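Local coordinates for protein anaphase-promoting complex subunit CUT9 (Schizosaccharomyces pombe, PDB 2XPI) that serves as a TPR-repeat subunit of the anaphase-promoting complex/cyclosome, the E3 ubiquitin ligase controlling mitosis and G1, forming homodimers and binding Hcn1, at residues A326-I331 / P343-S348; H92-Q97 / K101-V106; H524-R527 / D533-I536. All blocks are in the same frame, centred on the assembly; numbering follows the deposited sequence.

Interaction 1: residues A326-I331 / P343-S348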
loop_
_atom_site.group_PDB
_atom_site.type_symbol
_atom_site.label_atom_id
_atom_site.label_comp_id
_atom_site.label_asym_id
_atom_site.label_seq_id
_atom_site.Cartn_x
_atom_site.Cartn_y
_atom_site.Cartn_z
ATOM N N ALA A 326 17.601 31.433 6.683
ATOM C CA ALA A 326 18.932 30.854 6.599
ATOM C C ALA A 326 18.893 29.385 7.048
ATOM O O ALA A 326 19.397 28.504 6.351
ATOM C CB ALA A 326 19.904 31.639 7.430
ATOM N N ILE A 327 18.278 29.126 8.199
ATOM C CA ILE A 327 18.280 27.793 8.782
ATOM C C ILE A 327 17.435 26.860 7.950
ATOM O O ILE A 327 17.816 25.716 7.651
ATOM C CB ILE A 327 17.684 27.802 10.200
ATOM C CG1 ILE A 327 18.744 28.188 11.220
ATOM C CG2 ILE A 327 17.151 26.434 10.584
ATOM C CD1 ILE A 327 18.151 28.392 12.586
ATOM N N THR A 328 16.276 27.370 7.580
ATOM C CA THR A 328 15.218 26.563 7.024
ATOM C C THR A 328 15.530 26.195 5.567
ATOM O O THR A 328 15.180 25.129 5.085
ATOM C CB THR A 328 13.897 27.329 7.176
ATOM O OG1 THR A 328 12.824 26.416 7.391
ATOM C CG2 THR A 328 13.623 28.204 5.978
ATOM N N THR A 329 16.225 27.084 4.880
ATOM C CA THR A 329 16.715 26.813 3.540
ATOM C C THR A 329 17.844 25.772 3.565
ATOM O O THR A 329 17.928 24.928 2.679
ATOM C CB THR A 329 17.239 28.117 2.893
ATOM O OG1 THR A 329 16.155 29.047 2.721
ATOM C CG2 THR A 329 17.889 27.825 1.557
ATOM N N LYS A 330 18.706 25.827 4.580
ATOM C CA LYS A 330 19.774 24.835 4.733
ATOM C C LYS A 330 19.221 23.436 4.974
ATOM O O LYS A 330 19.776 22.454 4.484
ATOM C CB LYS A 330 20.725 25.212 5.876
ATOM N N ILE A 331 18.145 23.345 5.755
ATOM C CA ILE A 331 17.481 22.067 6.005
ATOM C C ILE A 331 16.927 21.518 4.695
ATOM O O ILE A 331 16.977 20.320 4.437
ATOM C CB ILE A 331 16.328 22.203 7.040
ATOM C CG1 ILE A 331 16.858 22.668 8.400
ATOM C CG2 ILE A 331 15.582 20.885 7.212
ATOM C CD1 ILE A 331 15.821 22.585 9.508
ATOM N N PRO A 343 5.908 24.757 7.046
ATOM C CA PRO A 343 5.151 25.878 7.628
ATOM C C PRO A 343 6.007 27.100 8.018
ATOM O O PRO A 343 5.639 28.249 7.700
ATOM C CB PRO A 343 4.517 25.254 8.858
ATOM C CG PRO A 343 4.298 23.797 8.439
ATOM C CD PRO A 343 5.486 23.448 7.586
ATOM N N LEU A 344 7.130 26.850 8.688
ATOM C CA LEU A 344 8.048 27.906 9.093
ATOM C C LEU A 344 8.654 28.595 7.871
ATOM O O LEU A 344 8.816 29.825 7.820
ATOM C CB LEU A 344 9.180 27.316 9.934
ATOM C CG LEU A 344 9.286 27.642 11.422
ATOM C CD1 LEU A 344 8.447 28.881 11.801
ATOM C CD2 LEU A 344 8.883 26.439 12.253
ATOM N N HIS A 345 9.018 27.779 6.898
ATOM C CA HIS A 345 9.641 28.266 5.695
ATOM C C HIS A 345 8.646 29.108 4.873
ATOM O O HIS A 345 8.931 30.247 4.483
ATOM C CB HIS A 345 10.123 27.067 4.894
ATOM C CG HIS A 345 10.974 27.437 3.733
ATOM N ND1 HIS A 345 10.621 27.156 2.435
ATOM C CD2 HIS A 345 12.148 28.102 3.671
ATOM C CE1 HIS A 345 11.555 27.620 1.620
ATOM N NE2 HIS A 345 12.492 28.198 2.346
ATOM N N LEU A 346 7.480 28.525 4.609
ATOM C CA LEU A 346 6.412 29.208 3.903
ATOM C C LEU A 346 6.043 30.539 4.569
ATOM O O LEU A 346 5.992 31.594 3.908
ATOM C CB LEU A 346 5.176 28.317 3.845
ATOM C CG LEU A 346 5.002 27.420 2.623
ATOM C CD1 LEU A 346 6.088 27.628 1.610
ATOM C CD2 LEU A 346 4.935 25.966 3.041
ATOM N N ALA A 347 5.771 30.486 5.872
ATOM C CA ALA A 347 5.303 31.668 6.578
ATOM C C ALA A 347 6.364 32.774 6.555
ATOM O O ALA A 347 6.036 33.954 6.440
ATOM C CB ALA A 347 4.901 31.316 7.984
ATOM N N SER A 348 7.635 32.397 6.641
ATOM C CA SER A 348 8.715 33.378 6.564
ATOM C C SER A 348 8.881 33.967 5.172
ATOM O O SER A 348 9.211 35.144 5.039
ATOM C CB SER A 348 10.039 32.782 7.039
ATOM O OG SER A 348 9.969 32.473 8.418
#

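Interaction 2: residues H92-Q97 / K101-V106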
loop_
_atom_site.group_PDB
_atom_site.type_symbol
_atom_site.label_atom_id
_atom_site.label_comp_id
_atom_site.label_asym_id
_atom_site.label_seq_id
_atom_site.Cartn_x
_atom_site.Cartn_y
_atom_site.Cartn_z
ATOM N N HIS A 92 13.565 -14.710 8.365
ATOM C CA HIS A 92 13.853 -13.380 8.875
ATOM C C HIS A 92 14.496 -12.480 7.824
ATOM O O HIS A 92 14.140 -11.305 7.675
ATOM C CB HIS A 92 14.766 -13.469 10.079
ATOM C CG HIS A 92 14.680 -12.288 10.981
ATOM N ND1 HIS A 92 13.520 -11.948 11.649
ATOM C CD2 HIS A 92 15.609 -11.377 11.350
ATOM C CE1 HIS A 92 13.737 -10.876 12.386
ATOM N NE2 HIS A 92 14.997 -10.510 12.222
ATOM N N ASP A 93 15.464 -13.028 7.111
ATOM C CA ASP A 93 16.198 -12.230 6.157
ATOM C C ASP A 93 15.307 -11.923 4.960
ATOM O O ASP A 93 15.367 -10.832 4.400
ATOM C CB ASP A 93 17.484 -12.929 5.745
ATOM C CG ASP A 93 18.261 -12.138 4.743
ATOM O OD1 ASP A 93 18.332 -12.573 3.578
ATOM O OD2 ASP A 93 18.787 -11.064 5.105
ATOM N N ALA A 94 14.453 -12.866 4.583
ATOM C CA ALA A 94 13.503 -12.609 3.496
ATOM C C ALA A 94 12.653 -11.362 3.790
ATOM O O ALA A 94 12.556 -10.464 2.970
ATOM C CB ALA A 94 12.608 -13.831 3.235
ATOM N N LEU A 95 12.024 -11.356 4.958
ATOM C CA LEU A 95 11.260 -10.246 5.476
ATOM C C LEU A 95 12.064 -8.965 5.301
ATOM O O LEU A 95 11.655 -8.034 4.612
ATOM C CB LEU A 95 11.065 -10.476 6.970
ATOM C CG LEU A 95 9.688 -10.392 7.599
ATOM C CD1 LEU A 95 9.832 -10.423 9.136
ATOM C CD2 LEU A 95 8.991 -9.143 7.127
ATOM N N MET A 96 13.230 -8.950 5.929
ATOM C CA MET A 96 14.097 -7.799 5.950
ATOM C C MET A 96 14.403 -7.338 4.541
ATOM O O MET A 96 14.601 -6.159 4.311
ATOM C CB MET A 96 15.391 -8.172 6.662
ATOM C CG MET A 96 15.718 -7.369 7.911
ATOM S SD MET A 96 14.734 -7.675 9.379
ATOM C CE MET A 96 13.255 -6.795 8.950
ATOM N N GLN A 97 14.451 -8.264 3.591
ATOM C CA GLN A 97 14.806 -7.914 2.226
ATOM C C GLN A 97 13.571 -7.715 1.362
ATOM O O GLN A 97 13.682 -7.521 0.143
ATOM C CB GLN A 97 15.693 -8.973 1.607
ATOM C CG GLN A 97 17.060 -9.093 2.229
ATOM C CD GLN A 97 18.023 -9.769 1.282
ATOM O OE1 GLN A 97 18.670 -10.769 1.616
ATOM N NE2 GLN A 97 18.102 -9.239 0.073
ATOM N N LYS A 101 7.180 -13.270 -0.927
ATOM C CA LYS A 101 6.705 -14.568 -1.374
ATOM C C LYS A 101 7.555 -15.633 -0.686
ATOM O O LYS A 101 7.049 -16.668 -0.246
ATOM C CB LYS A 101 6.803 -14.688 -2.890
ATOM C CG LYS A 101 5.679 -14.000 -3.639
ATOM C CD LYS A 101 4.608 -15.008 -4.010
ATOM C CE LYS A 101 3.460 -14.357 -4.754
ATOM N NZ LYS A 101 2.716 -13.429 -3.865
ATOM N N CYS A 102 8.843 -15.331 -0.550
ATOM C CA CYS A 102 9.802 -16.225 0.063
ATOM C C CYS A 102 9.627 -16.361 1.566
ATOM O O CYS A 102 9.692 -17.459 2.102
ATOM C CB CYS A 102 11.217 -15.776 -0.269
ATOM S SG CYS A 102 12.491 -16.635 0.665
ATOM N N ALA A 103 9.433 -15.250 2.252
ATOM C CA ALA A 103 9.239 -15.261 3.704
ATOM C C ALA A 103 7.937 -15.954 4.127
ATOM O O ALA A 103 7.873 -16.609 5.165
ATOM C CB ALA A 103 9.292 -13.813 4.260
ATOM N N ALA A 104 6.891 -15.774 3.337
ATOM C CA ALA A 104 5.645 -16.511 3.537
ATOM C C ALA A 104 5.876 -17.992 3.285
ATOM O O ALA A 104 5.381 -18.828 4.022
ATOM C CB ALA A 104 4.548 -15.985 2.618
ATOM N N PHE A 105 6.646 -18.319 2.254
ATOM C CA PHE A 105 6.929 -19.713 1.956
ATOM C C PHE A 105 7.683 -20.406 3.084
ATOM O O PHE A 105 7.339 -21.521 3.477
ATOM C CB PHE A 105 7.718 -19.832 0.654
ATOM C CG PHE A 105 8.064 -21.241 0.284
ATOM C CD1 PHE A 105 7.079 -22.125 -0.134
ATOM C CD2 PHE A 105 9.377 -21.686 0.335
ATOM C CE1 PHE A 105 7.404 -23.447 -0.490
ATOM C CE2 PHE A 105 9.710 -22.990 -0.025
ATOM C CZ PHE A 105 8.725 -23.874 -0.434
ATOM N N VAL A 106 8.716 -19.753 3.604
ATOM C CA VAL A 106 9.541 -20.379 4.636
ATOM C C VAL A 106 8.828 -20.338 5.969
ATOM O O VAL A 106 8.864 -21.312 6.723
ATOM C CB VAL A 106 10.925 -19.715 4.756
ATOM C CG1 VAL A 106 11.739 -20.379 5.829
ATOM C CG2 VAL A 106 11.647 -19.776 3.426
#

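Interaction 3: residues H524-R527 / D533-I536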
loop_
_atom_site.group_PDB
_atom_site.type_symbol
_atom_site.label_atom_id
_atom_site.label_comp_id
_atom_site.label_asym_id
_atom_site.label_seq_id
_atom_site.Cartn_x
_atom_site.Cartn_y
_atom_site.Cartn_z
ATOM N N HIS A 524 -1.425 59.692 15.257
ATOM C CA HIS A 524 -2.821 59.944 15.631
ATOM C C HIS A 524 -2.979 60.125 17.139
ATOM O O HIS A 524 -3.806 60.906 17.592
ATOM C CB HIS A 524 -3.737 58.815 15.150
ATOM C CG HIS A 524 -4.195 58.968 13.735
ATOM N ND1 HIS A 524 -3.799 58.117 12.727
ATOM C CD2 HIS A 524 -5.008 59.879 13.156
ATOM C CE1 HIS A 524 -4.350 58.492 11.589
ATOM N NE2 HIS A 524 -5.095 59.557 11.823
ATOM N N ALA A 525 -2.194 59.392 17.919
ATOM C CA ALA A 525 -2.177 59.597 19.357
ATOM C C ALA A 525 -1.691 61.008 19.667
ATOM O O ALA A 525 -2.202 61.665 20.556
ATOM C CB ALA A 525 -1.287 58.562 20.032
ATOM N N TYR A 526 -0.709 61.477 18.911
ATOM C CA TYR A 526 -0.105 62.785 19.135
ATOM C C TYR A 526 -1.034 63.946 18.801
ATOM O O TYR A 526 -1.036 64.948 19.512
ATOM C CB TYR A 526 1.178 62.933 18.321
ATOM C CG TYR A 526 2.425 62.269 18.884
ATOM C CD1 TYR A 526 3.410 61.783 18.026
ATOM C CD2 TYR A 526 2.638 62.159 20.256
ATOM C CE1 TYR A 526 4.560 61.195 18.505
ATOM C CE2 TYR A 526 3.805 61.572 20.755
ATOM C CZ TYR A 526 4.761 61.087 19.863
ATOM O OH TYR A 526 5.925 60.480 20.311
ATOM N N ARG A 527 -1.803 63.855 17.718
ATOM C CA ARG A 527 -2.720 64.956 17.427
ATOM C C ARG A 527 -3.815 65.024 18.476
ATOM O O ARG A 527 -4.353 66.093 18.752
ATOM C CB ARG A 527 -3.324 64.868 16.030
ATOM C CG ARG A 527 -3.816 63.506 15.666
ATOM C CD ARG A 527 -4.517 63.538 14.322
ATOM N NE ARG A 527 -5.918 63.902 14.473
ATOM C CZ ARG A 527 -6.884 63.030 14.749
ATOM N NH1 ARG A 527 -6.598 61.737 14.906
ATOM N NH2 ARG A 527 -8.138 63.455 14.877
ATOM N N ASP A 533 3.555 68.797 16.201
ATOM C CA ASP A 533 4.868 68.633 15.551
ATOM C C ASP A 533 5.355 67.194 15.649
ATOM O O ASP A 533 5.912 66.659 14.696
ATOM C CB ASP A 533 5.924 69.568 16.163
ATOM C CG ASP A 533 5.669 71.030 15.850
ATOM O OD1 ASP A 533 6.191 71.907 16.586
ATOM O OD2 ASP A 533 4.946 71.312 14.869
ATOM N N ALA A 534 5.157 66.576 16.808
ATOM C CA ALA A 534 5.449 65.157 16.966
ATOM C C ALA A 534 4.518 64.339 16.077
ATOM O O ALA A 534 4.890 63.262 15.599
ATOM C CB ALA A 534 5.324 64.725 18.432
ATOM N N ALA A 535 3.308 64.850 15.863
ATOM C CA ALA A 535 2.340 64.185 15.001
ATOM C C ALA A 535 2.781 64.253 13.542
ATOM O O ALA A 535 2.724 63.254 12.831
ATOM C CB ALA A 535 0.985 64.800 15.155
ATOM N N ILE A 536 3.211 65.432 13.093
ATOM C CA ILE A 536 3.635 65.585 11.725
ATOM C C ILE A 536 4.778 64.611 11.484
ATOM O O ILE A 536 4.755 63.831 10.533
ATOM C CB ILE A 536 4.113 67.015 11.426
ATOM C CG1 ILE A 536 2.921 67.960 11.258
ATOM C CG2 ILE A 536 4.945 67.038 10.160
ATOM C CD1 ILE A 536 1.930 67.498 10.218
#

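Interaction 1: residues A326-I331 / P343-S348
Two threonines and a histidine, all with polar groups, carry this helix-helix contact, yet no hydrogen bond passes between Thr328 or Thr329 and His345. Van der Waals approach does the work instead. Thr328 points at the opposing helix, and its CG2 meets the edge of the His345 imidazole near the ring plane, on the CD2 side; the modelled separation there is too small to be trusted. The other branch of Thr328 lies across the base of the histidine, OG1 3.7 Å from His345 CB. What brings the ring across is the first torsion of His345: CG is anti to the backbone N (chi1 -171°), extending the imidazole toward the threonines. Thr329 also stands at the ring edge, its OG1 3.8 Å from His345 NE2, but this hydroxyl is hydrogen-bonded to the backbone carbonyl of Leu325, one turn back in its own helix. On the facing helix Ser348 behaves similarly: its OG bonds to Leu344 O at 2.9 Å, while Ser348 N reaches the same oxygen from the opposite face of the carbonyl plane, so that two donors grip one acceptor. Pro343, Leu344 and Ala347 touch a chain of another protein, Leu344 meeting a modified side chain, consistent with the acetyl-methionine of Hcn1 that TPR 8 helps to bury. The contact joins helix 321-334 of TPR 7 to helix 342-352 of TPR 8. Helix 305-317 flanks the pair, Phe316 touching both Leu344 and Ser348, and Leu346 packs on helix 373-385.

Interaction 2: residues H92-Q97 / K101-V106
Ala94 and Ala103 meet without any ring between them; the flat group beside them is His92, which leaves its helix on the side away from the facing helix, makes an edge-to-face pair with Trp122 of helix 117-129 and touches Ser54 and Pro55. The arrangement is the antiparallel helix-turn-helix of a tetratricopeptide repeat, here TPR 1. The short axes of helix 92-96 and helix 101-106 approach to 8.0 Å at a signed crossing angle of -156°, a close spacing consistent with the small alanine side chains on both helices. Nearest in the backbone register are Ala94 and Ala103, whose CA atoms lie 5.0 Å apart. Beside the alanine pair, Cys102 has SG anti to its backbone N (chi1 170°), which carries the sulfur to 3.8 Å from Ala94 CB. Leu95 adds some cover, and its side chain also packs on Trp122, Val126 and Cys129 of helix 117-129. All four touching residues are buried. The second copy of the protein grips both helices near the turn: Asp93 accepts hydrogen bonds from backbone N atoms of Thr50 and Ile196 of that subunit, and the backbone N of Cys102 donates to its Glu235, in keeping with the role of TPR 1-7 in homodimerization. The two methyls lie side by side, Ala94 CB 3.5 Å from Ala103 CB, which also rests 3.7 Å from Leu95 N.

Interaction 3: residues H524-R527 / D533-I536
One CH-pi contact joins Ala534 to Tyr526: the Ala534 methyl sits over one face of the phenol, its CB 3.6 Å from the ring centroid and 16° off the normal, displaced toward the CD1-CE1 rim. With CG beside the backbone N (chi1 -79°), one face of the ring is turned to that methyl, and Tyr526 CD1 comes to 3.2 Å from Ala534 O. Purely apolar packing follows at the base of the tyrosine, where Tyr526 CB meets Ala535 CB at 3.7 Å; the same alanine methyl lies 3.9 Å from Arg527 N. Polar groups bond outward: Tyr526 OH is hydrogen-bonded to Gln499, and Arg527, whose guanidinium carbon lies in plane at the edge of the His524 ring, forms a salt bridge with an acidic side chain of a chain of another protein, consistent with Hcn1. Without the phenol of Tyr526, as with an alanine here, the Ala534 methyl is likely to lose its aromatic cover and Gln499 its hydroxyl partner. Both helices, 516-528 and 532-545, belong to TPR 13; helix 491-507 backs Tyr526 through Ile495, while helix 550-562 receives His524, Arg527 and Ile536 on another flank.

Overall arrangement
The three contacts follow one another along the chain and along the superhelix without touching. Interaction 1 lies between the others, its centre 42 Å from that of interaction 2 and 39 Å from that of interaction 3; the two outer centres are 79 Å apart, on opposite sides of the chain's centre. Interactions 2 and 3 are counterparts, each joining the two helices of one repeat, with the closest CA pair nine residues apart in sequence and an alanine in the second helix. Interaction 1 instead bridges successive repeats. Function divides differently: interaction 2 borders the homodimer interface, whereas interactions 1 and 3 adjoin the partner protein, probably Hcn1.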